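Local coordinates for protein fructuronate-tagaturonate epimerase UxaE from Cohnella laeviribosi in complex with 1 glycerol (Cohnella laeviribosi, PDB 6IL9) that probably interconverts fructuronate and tagaturonate as an epimerase, carrying a zinc ion in its TIM barrel, at residues A[32-37]-A[62-67]. Residues are numbered along the deposited sequence; the frame is centred on the assembly and turned at random.
Sequences QMIKAE and VKLCEL
Met33 is held through its backbone N, which is hydrogen-bonded to Ser22 OG, while its side chain reaches for Leu67. No hydrogen bond joins 32-37 to 62-67; the contact is entirely apolar and rests on two side-chain pairs. In the first, Met33 SD lies 4.3 Å from Leu67 CD2. The Met33 chain is extended through its first two torsions (chi1 -169°, chi2 174°), which carries the sulfur well away from its own strand. The CB of Leu67 points toward 32-37. Its CD2 methyl meets the sulfur, while Met33 CE stays a little farther off, 4.8 Å from Leu67 CD2.

The second pair is Ile34 and Leu64. Here two methyls meet, Ile34 CD1 and Leu64 CD1, at 4.0 Å. The side chains cross at about a right angle. The CG-CD1 bond of Leu64 is aimed nearly straight at the Ile34 methyl, which receives it from the flank of its own CG1-CD1 bond. With chi1 at -179°, Leu64 places CG where its CD1 branch makes the contact. Ile34 CG1, set between backbone N and carbonyl carbon, carries the touching CD1 at its end. The touch is narrow, and the other branch methyl of Leu64, CD2, is turned away from Ile34.

The strands are not direct neighbours. Met33 CA and Cys65 CA are 9.3 Å apart, because strand 39-45 runs between them in the five-stranded antiparallel sheet. Strands 29-36 and 62-66 run in the same sense, but strong twist turns the two segments steeply against each other. The two pairs lie over opposite faces of this sheet, which is separate from the TIM barrel. Helix 2-12 covers Ile34 and Leu64 with Ile7, and helix 135-149 covers the other face, with Phe147 on Met33 and Tyr144 on Leu67.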
loop_
_atom_site.group_PDB
_atom_site.type_symbol
_atom_site.label_atom_id
_atom_site.label_comp_id
_atom_site.label_asym_id
_atom_site.label_seq_id
_atom_site.Cartn_x
_atom_site.Cartn_y
_atom_site.Cartn_z
ATOM N N GLN A 32 -22.402 7.994 16.434
ATOM C CA GLN A 32 -22.641 7.326 15.162
ATOM C C GLN A 32 -22.120 8.223 14.053
ATOM O O GLN A 32 -21.779 9.382 14.282
ATOM C CB GLN A 32 -24.127 7.023 14.956
ATOM C CG GLN A 32 -24.988 8.254 14.803
ATOM C CD GLN A 32 -26.464 7.915 14.808
ATOM O OE1 GLN A 32 -26.879 6.901 15.375
ATOM N NE2 GLN A 32 -27.266 8.750 14.165
ATOM N N MET A 33 -22.053 7.668 12.841
ATOM C CA MET A 33 -21.643 8.406 11.655
ATOM C C MET A 33 -22.825 8.546 10.703
ATOM O O MET A 33 -23.640 7.627 10.564
ATOM C CB MET A 33 -20.481 7.707 10.935
ATOM C CG MET A 33 -19.827 8.549 9.853
ATOM S SD MET A 33 -18.341 7.789 9.107
ATOM C CE MET A 33 -17.524 7.357 10.695
ATOM N N ILE A 34 -22.911 9.707 10.053
ATOM C CA ILE A 34 -23.980 10.023 9.128
ATOM C C ILE A 34 -23.368 10.620 7.871
ATOM O O ILE A 34 -22.180 10.944 7.820
ATOM C CB ILE A 34 -25.003 11.012 9.731
ATOM C CG1 ILE A 34 -24.323 12.359 9.992
ATOM C CG2 ILE A 34 -25.607 10.448 11.008
ATOM C CD1 ILE A 34 -25.301 13.506 10.257
ATOM N N LYS A 35 -24.208 10.792 6.857
ATOM C CA LYS A 35 -23.813 11.543 5.677
ATOM C C LYS A 35 -24.921 12.525 5.343
ATOM O O LYS A 35 -26.081 12.125 5.230
ATOM C CB LYS A 35 -23.544 10.628 4.485
ATOM C CG LYS A 35 -23.000 11.390 3.284
ATOM C CD LYS A 35 -22.539 10.433 2.213
ATOM C CE LYS A 35 -21.932 11.164 1.029
ATOM N NZ LYS A 35 -21.607 10.159 -0.025
ATOM N N ALA A 36 -24.563 13.805 5.209
ATOM C CA ALA A 36 -25.524 14.842 4.845
ATOM C C ALA A 36 -24.895 15.814 3.858
ATOM O O ALA A 36 -23.785 16.298 4.086
ATOM C CB ALA A 36 -26.013 15.602 6.082
ATOM N N GLU A 37 -25.619 16.107 2.777
ATOM C CA GLU A 37 -25.177 17.076 1.769
ATOM C C GLU A 37 -23.779 16.742 1.259
ATOM O O GLU A 37 -22.915 17.610 1.140
ATOM C CB GLU A 37 -25.226 18.504 2.315
ATOM C CG GLU A 37 -26.628 19.067 2.427
ATOM C CD GLU A 37 -27.385 18.455 3.577
ATOM O OE1 GLU A 37 -28.260 17.600 3.326
ATOM O OE2 GLU A 37 -27.080 18.805 4.736
ATOM N N VAL A 62 -27.160 17.331 21.211
ATOM C CA VAL A 62 -26.539 16.575 20.130
ATOM C C VAL A 62 -25.390 17.398 19.563
ATOM O O VAL A 62 -25.540 18.602 19.327
ATOM C CB VAL A 62 -27.562 16.234 19.030
ATOM C CG1 VAL A 62 -26.875 15.648 17.829
ATOM C CG2 VAL A 62 -28.618 15.282 19.563
ATOM N N LYS A 63 -24.245 16.752 19.345
ATOM C CA LYS A 63 -23.061 17.406 18.806
ATOM C C LYS A 63 -22.759 16.834 17.428
ATOM O O LYS A 63 -22.626 15.617 17.278
ATOM C CB LYS A 63 -21.856 17.226 19.736
ATOM C CG LYS A 63 -20.658 18.056 19.336
ATOM C CD LYS A 63 -19.466 17.841 20.270
ATOM C CE LYS A 63 -19.688 18.529 21.613
ATOM N NZ LYS A 63 -18.425 18.661 22.387
ATOM N N LEU A 64 -22.672 17.716 16.431
ATOM C CA LEU A 64 -22.349 17.358 15.055
ATOM C C LEU A 64 -20.887 17.694 14.785
ATOM O O LEU A 64 -20.487 18.858 14.889
ATOM C CB LEU A 64 -23.252 18.111 14.083
ATOM C CG LEU A 64 -23.051 17.809 12.600
ATOM C CD1 LEU A 64 -23.578 16.415 12.316
ATOM C CD2 LEU A 64 -23.770 18.848 11.748
ATOM N N CYS A 65 -20.097 16.687 14.406
ATOM C CA CYS A 65 -18.648 16.820 14.343
ATOM C C CYS A 65 -18.125 16.449 12.968
ATOM O O CYS A 65 -18.542 15.444 12.383
ATOM C CB CYS A 65 -17.948 15.922 15.376
ATOM S SG CYS A 65 -18.676 15.962 17.022
ATOM N N GLU A 66 -17.185 17.249 12.478
ATOM C CA GLU A 66 -16.479 16.933 11.250
ATOM C C GLU A 66 -15.511 15.779 11.481
ATOM O O GLU A 66 -15.042 15.542 12.595
ATOM C CB GLU A 66 -15.707 18.153 10.756
ATOM C CG GLU A 66 -16.571 19.383 10.594
ATOM C CD GLU A 66 -17.061 19.542 9.178
ATOM O OE1 GLU A 66 -16.851 18.609 8.371
ATOM O OE2 GLU A 66 -17.642 20.603 8.870
ATOM N N LEU A 67 -15.192 15.069 10.399
ATOM C CA LEU A 67 -14.225 13.973 10.465
ATOM C C LEU A 67 -12.798 14.525 10.441
ATOM O O LEU A 67 -12.017 14.277 9.524
ATOM C CB LEU A 67 -14.452 13.000 9.314
ATOM C CG LEU A 67 -15.345 11.789 9.582
ATOM C CD1 LEU A 67 -16.649 12.176 10.252
ATOM C CD2 LEU A 67 -15.604 11.000 8.310
#